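Local structure of ADP-ribosylating toxin CARDS (Mycoplasma pneumoniae, 4TLV) at residues 39-42 against 43-46; 51-55 against 56-60; 98-101 against 102-105; 255-259 against 260-264; 528-532 against 533-537. The protein transfers the ADP-ribosyl group from NAD(+) to target proteins as a mono-ADP-ribosylating toxin, and causes vacuolation of mammalian cells and disrupts respiratory epithelium. All coordinates share one frame; numbering follows the deposited sequence.

Contact 1: residues 39-42 against 43-46; sequences ILST and NFGR
Arg46 folds back over the turn that follows a helix and closes it against Thr42. From CB, CG is set anti to the carbonyl carbon (chi1 -59°). CG and CD carry the chain back towards Asn43, and a bend at chi3 (-57°) sets the guanidinium edge-on to two successive carbonyls. NE donates to Asn43 O at 3.0 Å, almost straight at 170°. Next along, CZ lies 4.1 Å from Thr42 O, and NH2 donates to that same oxygen at 3.0 Å. Both acceptors lie within a few degrees of the guanidinium plane, so the pair of bonds fixes its rotation; NH2 nevertheless meets Thr42 O from above the carbonyl plane. NH2 also forms a salt bridge with Glu37 of helix 35-40. On the other limb of the turn, a water accepts from Phe44 N at 3.0 Å and gives a weak bond to Ser41 O, while Ser41 CB touches Phe44 CD1 at 4.1 Å. The turn follows helix 35-40 of the mART domain and leads towards strand 49-53; Thr42 OG1 bonds to Ala214 O of strand 214-219, and the Phe44 side chain packs on helix 228-231.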
loop_
_atom_site.group_PDB
_atom_site.type_symbol
_atom_site.label_atom_id
_atom_site.label_comp_id
_atom_site.label_asym_id
_atom_site.label_seq_id
_atom_site.Cartn_x
_atom_site.Cartn_y
_atom_site.Cartn_z
ATOM N N ILE A 39 -3.614 -3.256 -16.109
ATOM C CA ILE A 39 -3.974 -3.396 -14.701
ATOM C C ILE A 39 -4.847 -4.637 -14.491
ATOM O O ILE A 39 -4.693 -5.363 -13.497
ATOM C CB ILE A 39 -4.751 -2.154 -14.191
ATOM C CG1 ILE A 39 -3.841 -0.923 -14.187
ATOM C CG2 ILE A 39 -5.303 -2.403 -12.804
ATOM C CD1 ILE A 39 -2.556 -1.117 -13.379
ATOM N N LEU A 40 -5.754 -4.889 -15.435
ATOM C CA LEU A 40 -6.728 -5.974 -15.277
ATOM C C LEU A 40 -6.336 -7.270 -15.990
ATOM O O LEU A 40 -7.086 -8.251 -15.971
ATOM C CB LEU A 40 -8.110 -5.511 -15.761
ATOM C CG LEU A 40 -8.690 -4.283 -15.065
ATOM C CD1 LEU A 40 -9.971 -3.834 -15.767
ATOM C CD2 LEU A 40 -8.966 -4.630 -13.601
ATOM N N SER A 41 -5.169 -7.268 -16.634
ATOM C CA SER A 41 -4.666 -8.438 -17.359
ATOM C C SER A 41 -5.672 -8.972 -18.391
ATOM O O SER A 41 -5.794 -10.179 -18.583
ATOM C CB SER A 41 -4.244 -9.568 -16.408
ATOM O OG SER A 41 -3.271 -9.131 -15.454
ATOM N N THR A 42 -6.392 -8.064 -19.040
ATOM C CA THR A 42 -7.363 -8.436 -20.069
ATOM C C THR A 42 -6.680 -9.086 -21.268
ATOM O O THR A 42 -5.737 -8.521 -21.821
ATOM C CB THR A 42 -8.103 -7.203 -20.589
ATOM O OG1 THR A 42 -8.614 -6.465 -19.482
ATOM C CG2 THR A 42 -9.261 -7.615 -21.524
ATOM N N ASN A 43 -7.175 -10.254 -21.684
ATOM C CA ASN A 43 -6.585 -10.978 -22.820
ATOM C C ASN A 43 -5.066 -10.904 -22.743
ATOM O O ASN A 43 -4.405 -10.448 -23.684
ATOM C CB ASN A 43 -7.046 -10.383 -24.159
ATOM C CG ASN A 43 -8.553 -10.443 -24.349
ATOM O OD1 ASN A 43 -9.184 -11.472 -23.798
ATOM N ND2 ASN A 43 -9.144 -9.566 -24.988
ATOM N N PHE A 44 -4.528 -11.369 -21.619
ATOM C CA PHE A 44 -3.140 -11.138 -21.242
ATOM C C PHE A 44 -2.133 -11.589 -22.287
ATOM O O PHE A 44 -2.270 -12.660 -22.895
ATOM C CB PHE A 44 -2.846 -11.852 -19.913
ATOM C CG PHE A 44 -1.462 -11.625 -19.394
ATOM C CD1 PHE A 44 -1.104 -10.388 -18.865
ATOM C CD2 PHE A 44 -0.521 -12.643 -19.415
ATOM C CE1 PHE A 44 0.185 -10.175 -18.363
ATOM C CE2 PHE A 44 0.769 -12.432 -18.916
ATOM C CZ PHE A 44 1.117 -11.200 -18.395
ATOM N N GLY A 45 -1.108 -10.771 -22.484
ATOM C CA GLY A 45 0.014 -11.187 -23.300
ATOM C C GLY A 45 0.354 -10.215 -24.404
ATOM O O GLY A 45 1.239 -10.504 -25.202
ATOM N N ARG A 46 -0.333 -9.075 -24.454
ATOM C CA ARG A 46 -0.113 -8.104 -25.544
ATOM C C ARG A 46 0.394 -6.743 -25.071
ATOM O O ARG A 46 0.656 -5.868 -25.898
ATOM C CB ARG A 46 -1.414 -7.843 -26.318
ATOM C CG ARG A 46 -2.076 -9.054 -26.973
ATOM C CD ARG A 46 -3.578 -8.776 -27.182
ATOM N NE ARG A 46 -4.228 -8.439 -25.916
ATOM C CZ ARG A 46 -4.887 -7.308 -25.660
ATOM N NH1 ARG A 46 -5.028 -6.376 -26.592
ATOM N NH2 ARG A 46 -5.428 -7.119 -24.459
HETATM O O HOH W 1 -6.136 -13.204 -19.947
#

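Contact 2: residues 51-55 against 56-60; sequences STSET and PTAAI
Thr55 caps the helix that starts at Pro56, and the evidence is its side-chain bond: OG1 accepts from Ala58 N at 3.1 Å with an N-H...O angle of 160°. Separately, Thr55 O accepts from Ala59 N at 3.0 Å, the first backbone bond of the helix. The first torsion explains the capping bond: at chi1 68° OG1 sits between the backbone N and the carbonyl carbon, turned in over the first turn of the helix, while CG2 lies anti to the carbonyl carbon. OG1 also comes 3.4 Å from Ala58 CB. Ser53 approaches the same turn from the end of the strand. Its CB packs against Ala59 CB at 3.8 Å, and its OG lies close to Ala58 CB, 3.0 Å away. That OG has its main polar partner in Gln132 O and is also the acceptor of a weak bond from Thr55 N, so the hydroxyl ties the strand end to its own connection. Pro56, the first helical residue, has no N-H and so no donor to satisfy; its ring touches Tyr11 and Leu80 of strands 9-14 and 76-84. Together these features make a classic threonine N-cap at a strand-to-helix junction, here where strand 49-53 gives way to helix 56-60 in the mART domain.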
loop_
_atom_site.group_PDB
_atom_site.type_symbol
_atom_site.label_atom_id
_atom_site.label_comp_id
_atom_site.label_asym_id
_atom_site.label_seq_id
_atom_site.Cartn_x
_atom_site.Cartn_y
_atom_site.Cartn_z
ATOM N N SER A 51 5.928 -4.434 -15.931
ATOM C CA SER A 51 5.668 -4.167 -14.512
ATOM C C SER A 51 6.905 -4.263 -13.627
ATOM O O SER A 51 7.766 -5.127 -13.812
ATOM C CB SER A 51 4.597 -5.123 -13.974
ATOM O OG SER A 51 5.030 -6.467 -14.173
ATOM N N THR A 52 6.972 -3.353 -12.662
ATOM C CA THR A 52 7.975 -3.380 -11.611
ATOM C C THR A 52 7.279 -2.880 -10.349
ATOM O O THR A 52 6.154 -2.383 -10.395
ATOM C CB THR A 52 9.161 -2.411 -11.894
ATOM O OG1 THR A 52 8.695 -1.054 -11.791
ATOM C CG2 THR A 52 9.777 -2.647 -13.286
ATOM N N SER A 53 7.954 -2.994 -9.219
ATOM C CA SER A 53 7.368 -2.592 -7.948
ATOM C C SER A 53 8.302 -1.612 -7.217
ATOM O O SER A 53 9.517 -1.663 -7.373
ATOM C CB SER A 53 7.106 -3.833 -7.088
ATOM O OG SER A 53 6.641 -3.453 -5.805
ATOM N N GLU A 54 7.728 -0.709 -6.431
ATOM C CA GLU A 54 8.526 0.256 -5.698
ATOM C C GLU A 54 9.367 -0.400 -4.590
ATOM O O GLU A 54 10.355 0.167 -4.159
ATOM C CB GLU A 54 7.618 1.347 -5.113
ATOM C CG GLU A 54 8.321 2.673 -4.846
ATOM C CD GLU A 54 7.337 3.756 -4.405
ATOM O OE1 GLU A 54 6.471 4.159 -5.215
ATOM O OE2 GLU A 54 7.423 4.195 -3.243
ATOM N N THR A 55 8.993 -1.594 -4.142
ATOM C CA THR A 55 9.763 -2.273 -3.079
ATOM C C THR A 55 10.023 -3.738 -3.419
ATOM O O THR A 55 9.223 -4.365 -4.112
ATOM C CB THR A 55 9.029 -2.275 -1.700
ATOM O OG1 THR A 55 7.855 -3.102 -1.764
ATOM C CG2 THR A 55 8.641 -0.857 -1.257
ATOM N N PRO A 56 11.126 -4.305 -2.891
ATOM C CA PRO A 56 11.399 -5.729 -3.109
ATOM C C PRO A 56 10.300 -6.612 -2.513
ATOM O O PRO A 56 9.934 -7.636 -3.084
ATOM C CB PRO A 56 12.719 -5.960 -2.347
ATOM C CG PRO A 56 13.360 -4.626 -2.289
ATOM C CD PRO A 56 12.231 -3.626 -2.188
ATOM N N THR A 57 9.768 -6.215 -1.366
ATOM C CA THR A 57 8.745 -7.013 -0.722
ATOM C C THR A 57 7.483 -7.152 -1.583
ATOM O O THR A 57 6.902 -8.236 -1.676
ATOM C CB THR A 57 8.385 -6.446 0.660
ATOM O OG1 THR A 57 9.560 -6.431 1.476
ATOM C CG2 THR A 57 7.318 -7.305 1.326
ATOM N N ALA A 58 7.056 -6.057 -2.202
ATOM C CA ALA A 58 5.895 -6.112 -3.081
ATOM C C ALA A 58 6.211 -6.843 -4.390
ATOM O O ALA A 58 5.367 -7.568 -4.913
ATOM C CB ALA A 58 5.348 -4.693 -3.351
ATOM N N ALA A 59 7.418 -6.661 -4.923
ATOM C CA ALA A 59 7.800 -7.365 -6.152
ATOM C C ALA A 59 7.774 -8.885 -5.957
ATOM O O ALA A 59 7.533 -9.627 -6.904
ATOM C CB ALA A 59 9.193 -6.930 -6.630
ATOM N N ILE A 60 8.066 -9.348 -4.744
ATOM C CA ILE A 60 8.262 -10.788 -4.539
ATOM C C ILE A 60 7.043 -11.493 -3.937
ATOM O O ILE A 60 7.000 -12.729 -3.867
ATOM C CB ILE A 60 9.546 -11.099 -3.709
ATOM C CG1 ILE A 60 9.903 -12.588 -3.820
ATOM C CG2 ILE A 60 9.342 -10.751 -2.254
ATOM C CD1 ILE A 60 11.326 -12.915 -3.337
#

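Contact 3: residues 98-101 against 102-105; sequences NLLD and LMRQ
Leu102 lays its branched end along the preceding turn of helix, with CG 3.4 Å from Asn98 O and CD1 3.8 Å from Asn98 ND2. Asn98 reaches that methyl because CG stands anti to its backbone N (chi1 -172°), which brings the amide across the Leu102 side chain. On another side, Leu100 and Arg104 run side by side and point the same way, Leu100 CD1 lying 4.1 Å from Arg104 CG. Met103 curls at chi3, bringing CE to 4.3 Å from Leu100 CD1. These i to i+3 and i to i+4 pairings belong to the last turns of helix 92-104 in the mART domain, whose backbone bonds stay regular to the end: Leu102 N to Asn98 O, Met103 N to Leu99 O, Arg104 N to Leu100 O and Gln105 N to Asp101 O. At that end the Gln105 side chain repeats the last pairing, NE2 donating to Asp101 OD1 at 2.8 Å. OD1 is met on its syn side, with the carboxylate and amide planes 30° apart. Both groups have further partners in the D3 domain, Asp101 OD1 bonding to Ser529 OG and Gln105 NE2 to Asp531 OD1. Arg104 turns its guanidinium away, where NH1 bonds to Gln119 OE1 of helix 115-126 and NH2 to Tyr549 O.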
loop_
_atom_site.group_PDB
_atom_site.type_symbol
_atom_site.label_atom_id
_atom_site.label_comp_id
_atom_site.label_asym_id
_atom_site.label_seq_id
_atom_site.Cartn_x
_atom_site.Cartn_y
_atom_site.Cartn_z
ATOM N N ASN A 98 -5.554 9.984 -11.657
ATOM C CA ASN A 98 -5.653 11.051 -12.635
ATOM C C ASN A 98 -6.812 10.762 -13.597
ATOM O O ASN A 98 -7.622 11.648 -13.903
ATOM C CB ASN A 98 -4.309 11.234 -13.381
ATOM C CG ASN A 98 -4.301 12.457 -14.282
ATOM O OD1 ASN A 98 -4.478 13.580 -13.819
ATOM N ND2 ASN A 98 -4.111 12.238 -15.585
ATOM N N LEU A 99 -6.909 9.517 -14.039
ATOM C CA LEU A 99 -8.000 9.090 -14.918
ATOM C C LEU A 99 -9.372 9.221 -14.235
ATOM O O LEU A 99 -10.348 9.636 -14.864
ATOM C CB LEU A 99 -7.762 7.665 -15.436
ATOM C CG LEU A 99 -6.564 7.503 -16.385
ATOM C CD1 LEU A 99 -6.445 6.077 -16.846
ATOM C CD2 LEU A 99 -6.665 8.448 -17.591
ATOM N N LEU A 100 -9.439 8.901 -12.946
ATOM C CA LEU A 100 -10.677 9.090 -12.192
ATOM C C LEU A 100 -11.079 10.567 -12.195
ATOM O O LEU A 100 -12.222 10.908 -12.487
ATOM C CB LEU A 100 -10.522 8.596 -10.752
ATOM C CG LEU A 100 -11.751 8.910 -9.888
ATOM C CD1 LEU A 100 -12.965 8.109 -10.346
ATOM C CD2 LEU A 100 -11.406 8.625 -8.411
ATOM N N ASP A 101 -10.127 11.429 -11.856
ATOM C CA ASP A 101 -10.321 12.872 -11.890
ATOM C C ASP A 101 -10.884 13.301 -13.256
ATOM O O ASP A 101 -11.940 13.914 -13.326
ATOM C CB ASP A 101 -8.976 13.546 -11.615
ATOM C CG ASP A 101 -9.031 15.058 -11.694
ATOM O OD1 ASP A 101 -10.101 15.650 -11.442
ATOM O OD2 ASP A 101 -7.970 15.662 -11.976
ATOM N N LEU A 102 -10.191 12.961 -14.336
ATOM C CA LEU A 102 -10.661 13.337 -15.667
ATOM C C LEU A 102 -12.086 12.828 -15.941
ATOM O O LEU A 102 -12.917 13.561 -16.477
ATOM C CB LEU A 102 -9.689 12.865 -16.742
ATOM C CG LEU A 102 -8.294 13.511 -16.653
ATOM C CD1 LEU A 102 -7.339 12.786 -17.540
ATOM C CD2 LEU A 102 -8.348 14.998 -17.002
ATOM N N MET A 103 -12.366 11.578 -15.578
ATOM C CA MET A 103 -13.703 11.019 -15.745
ATOM C C MET A 103 -14.762 11.779 -14.946
ATOM O O MET A 103 -15.851 12.030 -15.454
ATOM C CB MET A 103 -13.732 9.521 -15.413
ATOM C CG MET A 103 -12.932 8.683 -16.408
ATOM S SD MET A 103 -13.164 6.915 -16.158
ATOM C CE MET A 103 -12.870 6.788 -14.399
ATOM N N ARG A 104 -14.456 12.151 -13.705
ATOM C CA ARG A 104 -15.438 12.875 -12.902
ATOM C C ARG A 104 -15.664 14.289 -13.446
ATOM O O ARG A 104 -16.752 14.836 -13.303
ATOM C CB ARG A 104 -15.021 12.979 -11.434
ATOM C CG ARG A 104 -14.917 11.648 -10.687
ATOM C CD ARG A 104 -16.144 10.745 -10.861
ATOM N NE ARG A 104 -17.416 11.359 -10.446
ATOM C CZ ARG A 104 -18.585 10.723 -10.473
ATOM N NH1 ARG A 104 -18.642 9.465 -10.874
ATOM N NH2 ARG A 104 -19.703 11.340 -10.096
ATOM N N GLN A 105 -14.627 14.887 -14.032
ATOM C CA GLN A 105 -14.743 16.248 -14.565
ATOM C C GLN A 105 -15.277 16.211 -15.993
ATOM O O GLN A 105 -15.405 17.250 -16.635
ATOM C CB GLN A 105 -13.393 16.991 -14.520
ATOM C CG GLN A 105 -12.817 17.202 -13.112
ATOM C CD GLN A 105 -11.888 18.408 -13.024
ATOM O OE1 GLN A 105 -12.299 19.536 -13.303
ATOM N NE2 GLN A 105 -10.636 18.178 -12.623
#

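Contact 4: residues 255-259 against 260-264; sequences DNYNL and QSLPQ
Asn258 O accepts from Ser261 N at 2.8 Å, closing a type I beta turn from Asn258 to Ser261 at the end of strand 253-258, where the chain leaves the sheet. The donor stands well above the carbonyl plane, and the N-H...O angle is 148°. A second bond, Leu262 N to Leu259 O, is straighter but long and weak at 3.4 Å. With the chain reversed, Leu262 and Pro263 come back beside Tyr257. Leu262 uses its two methyls in different directions: CD1 meets Tyr257 CD2 at 3.6 Å, while CD2 lies 3.9 Å from Leu259 CD1. Its CG is anti to the backbone N (chi1 -169°), which carries the branch point between these two neighbours. Both leucines also pack on Leu40 of helix 35-40, and they reach helix 115-126 through Met120 and Ala124. Out at the surface, the bent Gln260 chain brings its amide oxygen OE1 to 3.6 Å from Asn258 CB. The strand belongs to the region assigned to the NAD(+)-binding pocket, and the turn starts the run towards the D2 domain. Over the phenol, the proline approaches from the opposite direction to the tyrosine side chain: Pro263 CD sits 3.4 Å from the centroid of the Tyr257 ring, 10° off the normal, a CH-pi contact over one face.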
loop_
_atom_site.group_PDB
_atom_site.type_symbol
_atom_site.label_atom_id
_atom_site.label_comp_id
_atom_site.label_asym_id
_atom_site.label_seq_id
_atom_site.Cartn_x
_atom_site.Cartn_y
_atom_site.Cartn_z
ATOM N N ASP A 255 -8.004 -16.865 -12.457
ATOM C CA ASP A 255 -9.435 -16.721 -12.694
ATOM C C ASP A 255 -9.712 -15.613 -13.691
ATOM O O ASP A 255 -9.014 -14.603 -13.707
ATOM C CB ASP A 255 -10.155 -16.394 -11.396
ATOM C CG ASP A 255 -10.131 -17.549 -10.416
ATOM O OD1 ASP A 255 -10.876 -18.524 -10.636
ATOM O OD2 ASP A 255 -9.354 -17.487 -9.442
ATOM N N ASN A 256 -10.735 -15.809 -14.522
ATOM C CA ASN A 256 -11.211 -14.763 -15.426
ATOM C C ASN A 256 -12.603 -14.304 -15.013
ATOM O O ASN A 256 -13.465 -15.130 -14.696
ATOM C CB ASN A 256 -11.271 -15.289 -16.866
ATOM C CG ASN A 256 -9.971 -15.931 -17.313
ATOM O OD1 ASN A 256 -8.872 -15.191 -17.219
ATOM N ND2 ASN A 256 -9.957 -17.090 -17.732
ATOM N N TYR A 257 -12.830 -12.997 -15.025
ATOM C CA TYR A 257 -14.115 -12.438 -14.646
ATOM C C TYR A 257 -14.519 -11.307 -15.568
ATOM O O TYR A 257 -13.676 -10.509 -16.008
ATOM C CB TYR A 257 -14.059 -11.833 -13.244
ATOM C CG TYR A 257 -13.557 -12.732 -12.128
ATOM C CD1 TYR A 257 -14.389 -13.683 -11.533
ATOM C CD2 TYR A 257 -12.257 -12.588 -11.633
ATOM C CE1 TYR A 257 -13.924 -14.495 -10.483
ATOM C CE2 TYR A 257 -11.785 -13.387 -10.591
ATOM C CZ TYR A 257 -12.626 -14.333 -10.017
ATOM O OH TYR A 257 -12.156 -15.111 -8.979
ATOM N N ASN A 258 -15.814 -11.206 -15.834
ATOM C CA ASN A 258 -16.347 -9.960 -16.346
ATOM C C ASN A 258 -16.139 -8.911 -15.269
ATOM O O ASN A 258 -16.172 -9.222 -14.073
ATOM C CB ASN A 258 -17.830 -10.114 -16.703
ATOM C CG ASN A 258 -18.028 -10.938 -17.960
ATOM O OD1 ASN A 258 -17.225 -10.850 -18.899
ATOM N ND2 ASN A 258 -19.079 -11.747 -17.990
ATOM N N LEU A 259 -15.927 -7.670 -15.686
ATOM C CA LEU A 259 -15.558 -6.598 -14.771
ATOM C C LEU A 259 -16.540 -6.403 -13.622
ATOM O O LEU A 259 -16.137 -6.108 -12.493
ATOM C CB LEU A 259 -15.361 -5.288 -15.548
ATOM C CG LEU A 259 -14.496 -4.208 -14.902
ATOM C CD1 LEU A 259 -13.224 -4.825 -14.310
ATOM C CD2 LEU A 259 -14.129 -3.106 -15.902
ATOM N N GLN A 260 -17.829 -6.573 -13.909
ATOM C CA GLN A 260 -18.861 -6.399 -12.902
ATOM C C GLN A 260 -18.887 -7.585 -11.925
ATOM O O GLN A 260 -19.530 -7.516 -10.882
ATOM C CB GLN A 260 -20.236 -6.195 -13.566
ATOM C CG GLN A 260 -20.727 -7.394 -14.377
ATOM C CD GLN A 260 -20.230 -7.405 -15.827
ATOM O OE1 GLN A 260 -19.163 -6.864 -16.148
ATOM N NE2 GLN A 260 -21.014 -8.027 -16.714
ATOM N N SER A 261 -18.166 -8.652 -12.265
ATOM C CA SER A 261 -18.113 -9.870 -11.451
ATOM C C SER A 261 -16.830 -10.002 -10.623
ATOM O O SER A 261 -16.683 -10.939 -9.841
ATOM C CB SER A 261 -18.206 -11.094 -12.353
ATOM O OG SER A 261 -19.453 -11.142 -13.014
ATOM N N LEU A 262 -15.900 -9.072 -10.819
ATOM C CA LEU A 262 -14.570 -9.141 -10.215
ATOM C C LEU A 262 -14.676 -9.068 -8.689
ATOM O O LEU A 262 -15.192 -8.092 -8.150
ATOM C CB LEU A 262 -13.715 -7.983 -10.779
ATOM C CG LEU A 262 -12.212 -7.897 -10.545
ATOM C CD1 LEU A 262 -11.501 -9.180 -10.948
ATOM C CD2 LEU A 262 -11.664 -6.691 -11.322
ATOM N N PRO A 263 -14.222 -10.119 -7.983
ATOM C CA PRO A 263 -14.367 -10.118 -6.518
ATOM C C PRO A 263 -13.211 -9.394 -5.831
ATOM O O PRO A 263 -12.106 -9.362 -6.360
ATOM C CB PRO A 263 -14.303 -11.609 -6.168
ATOM C CG PRO A 263 -13.398 -12.184 -7.226
ATOM C CD PRO A 263 -13.716 -11.409 -8.489
ATOM N N GLN A 264 -13.468 -8.864 -4.643
ATOM C CA GLN A 264 -12.422 -8.224 -3.848
ATOM C C GLN A 264 -11.355 -9.236 -3.406
ATOM O O GLN A 264 -10.170 -8.911 -3.354
ATOM C CB GLN A 264 -13.038 -7.586 -2.611
ATOM C CG GLN A 264 -12.014 -6.973 -1.687
ATOM C CD GLN A 264 -12.475 -5.642 -1.146
ATOM O OE1 GLN A 264 -13.392 -5.571 -0.319
ATOM N NE2 GLN A 264 -11.849 -4.570 -1.620
#

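Contact 5: residues 528-532 against 533-537; sequences FSRDD and LTIPS
A type II' beta turn from Arg530 to Leu533 ends strand 526-529 of the D3 beta-trefoil domain. Its closing bond runs from Leu533 N to Arg530 O at 3.0 Å, and the donor lies in the carbonyl plane. Asp531, at the second position of the turn, takes the positive phi (42°) and strongly negative psi that a II' turn requires. A water bridges the turn to the chain that follows, donating to Asp531 O at 2.9 Å and to Leu533 O at 2.6 Å. Beyond the turn the chain passes back beside Arg530, and here the main side-chain contact forms. The aliphatic part of Arg530 offers CB at 3.7 Å and CG at 3.8 Å to Ile535 CD1. A bend at chi3 (61°) then folds the guanidinium over the same methyl, so that Ile535 CD1 sits over the centre of one face, 3.7 Å from Arg530 CZ. The arginine thus wraps a single isoleucine methyl with both its stem and its flat head. Leu533 CB lies 3.3 Å from Arg530 O, and Leu533 CD1 reaches Ser529 O at 4.1 Å. The carboxylate of Asp531 points to other parts of the protein, pairing with Arg547 in a salt bridge and bonding to His545. Arg530 itself touches Gln195, Pro196 and Arg544. The arrangement is that of a tight II' turn at the mouth of a loop between two neighbouring antiparallel strands, 526-529 and 543-548, of a beta-trefoil.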
loop_
_atom_site.group_PDB
_atom_site.type_symbol
_atom_site.label_atom_id
_atom_site.label_comp_id
_atom_site.label_asym_id
_atom_site.label_seq_id
_atom_site.Cartn_x
_atom_site.Cartn_y
_atom_site.Cartn_z
ATOM N N PHE A 528 -9.413 13.794 -5.861
ATOM C CA PHE A 528 -8.337 14.775 -5.950
ATOM C C PHE A 528 -8.041 15.104 -7.411
ATOM O O PHE A 528 -8.176 14.236 -8.285
ATOM C CB PHE A 528 -7.071 14.228 -5.271
ATOM C CG PHE A 528 -7.268 13.903 -3.809
ATOM C CD1 PHE A 528 -7.858 12.706 -3.426
ATOM C CD2 PHE A 528 -6.866 14.803 -2.828
ATOM C CE1 PHE A 528 -8.055 12.405 -2.081
ATOM C CE2 PHE A 528 -7.058 14.517 -1.476
ATOM C CZ PHE A 528 -7.655 13.319 -1.102
ATOM N N SER A 529 -7.649 16.354 -7.660
ATOM C CA SER A 529 -7.361 16.847 -9.017
ATOM C C SER A 529 -6.052 17.597 -9.053
ATOM O O SER A 529 -5.801 18.452 -8.206
ATOM C CB SER A 529 -8.448 17.823 -9.500
ATOM O OG SER A 529 -9.727 17.231 -9.462
ATOM N N ARG A 530 -5.228 17.305 -10.053
ATOM C CA ARG A 530 -3.986 18.035 -10.250
ATOM C C ARG A 530 -4.230 19.344 -11.006
ATOM O O ARG A 530 -3.552 20.328 -10.768
ATOM C CB ARG A 530 -2.953 17.164 -11.002
ATOM C CG ARG A 530 -2.511 15.906 -10.230
ATOM C CD ARG A 530 -1.713 14.965 -11.138
ATOM N NE ARG A 530 -0.497 15.628 -11.619
ATOM C CZ ARG A 530 0.676 15.602 -10.992
ATOM N NH1 ARG A 530 0.819 14.908 -9.865
ATOM N NH2 ARG A 530 1.712 16.251 -11.505
ATOM N N ASP A 531 -5.211 19.331 -11.906
ATOM C CA ASP A 531 -5.524 20.467 -12.773
ATOM C C ASP A 531 -4.247 21.118 -13.318
ATOM O O ASP A 531 -3.397 20.424 -13.861
ATOM C CB ASP A 531 -6.454 21.471 -12.065
ATOM C CG ASP A 531 -7.833 20.860 -11.720
ATOM O OD1 ASP A 531 -8.403 20.121 -12.551
ATOM O OD2 ASP A 531 -8.350 21.122 -10.619
ATOM N N ASP A 532 -4.102 22.434 -13.166
ATOM C CA ASP A 532 -2.912 23.132 -13.661
ATOM C C ASP A 532 -1.971 23.533 -12.530
ATOM O O ASP A 532 -1.160 24.441 -12.685
ATOM C CB ASP A 532 -3.300 24.389 -14.455
ATOM C CG ASP A 532 -4.038 24.068 -15.742
ATOM O OD1 ASP A 532 -3.596 23.156 -16.477
ATOM O OD2 ASP A 532 -5.060 24.736 -16.023
ATOM N N LEU A 533 -2.097 22.875 -11.382
ATOM C CA LEU A 533 -1.233 23.166 -10.245
ATOM C C LEU A 533 0.215 22.854 -10.545
ATOM O O LEU A 533 0.513 21.892 -11.257
ATOM C CB LEU A 533 -1.663 22.352 -9.020
ATOM C CG LEU A 533 -3.039 22.752 -8.488
ATOM C CD1 LEU A 533 -3.543 21.765 -7.422
ATOM C CD2 LEU A 533 -2.969 24.165 -7.944
ATOM N N THR A 534 1.110 23.654 -9.974
ATOM C CA THR A 534 2.528 23.338 -9.988
ATOM C C THR A 534 2.797 22.329 -8.872
ATOM O O THR A 534 2.552 22.609 -7.701
ATOM C CB THR A 534 3.376 24.615 -9.820
ATOM O OG1 THR A 534 3.028 25.538 -10.859
ATOM C CG2 THR A 534 4.879 24.304 -9.905
ATOM N N ILE A 535 3.267 21.140 -9.252
ATOM C CA ILE A 535 3.445 20.028 -8.325
ATOM C C ILE A 535 4.821 19.411 -8.555
ATOM O O ILE A 535 5.089 18.902 -9.640
ATOM C CB ILE A 535 2.356 18.930 -8.540
ATOM C CG1 ILE A 535 0.947 19.526 -8.419
ATOM C CG2 ILE A 535 2.556 17.761 -7.556
ATOM C CD1 ILE A 535 -0.185 18.610 -8.944
ATOM N N PRO A 536 5.705 19.477 -7.547
ATOM C CA PRO A 536 5.486 20.157 -6.267
ATOM C C PRO A 536 5.519 21.663 -6.460
ATOM O O PRO A 536 5.938 22.139 -7.519
ATOM C CB PRO A 536 6.693 19.730 -5.441
ATOM C CG PRO A 536 7.757 19.488 -6.459
ATOM C CD PRO A 536 7.027 18.829 -7.597
ATOM N N SER A 537 5.090 22.400 -5.448
ATOM C CA SER A 537 5.118 23.851 -5.516
ATOM C C SER A 537 6.560 24.353 -5.481
ATOM O O SER A 537 7.485 23.600 -5.182
ATOM C CB SER A 537 4.361 24.443 -4.341
ATOM O OG SER A 537 5.160 24.393 -3.178
HETATM O O HOH W 2 -0.644 20.168 -12.899
#

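Contact 3 is the most buried of the five, contacts 1 and 2 are partly buried, and contacts 4 and 5 lie at the surface. Contacts 1 and 2 follow one another along the mART domain, one bracing the turn after a helix with an arginine on backbone carbonyls, the other starting a helix with a threonine hydroxyl. Contact 4 touches contact 1 through leucine packing, Leu40 CD1 being 3.7 Å from Leu259 CD1. Contacts 3 and 5 meet across the mART-D3 boundary by polar bonds instead, the shorter from Ser529 OG to Asp101 OD1 at 2.6 Å. The two surface turns each place a saturated carbon over the face of a flat group, tyrosine in contact 4 and guanidinium in contact 5.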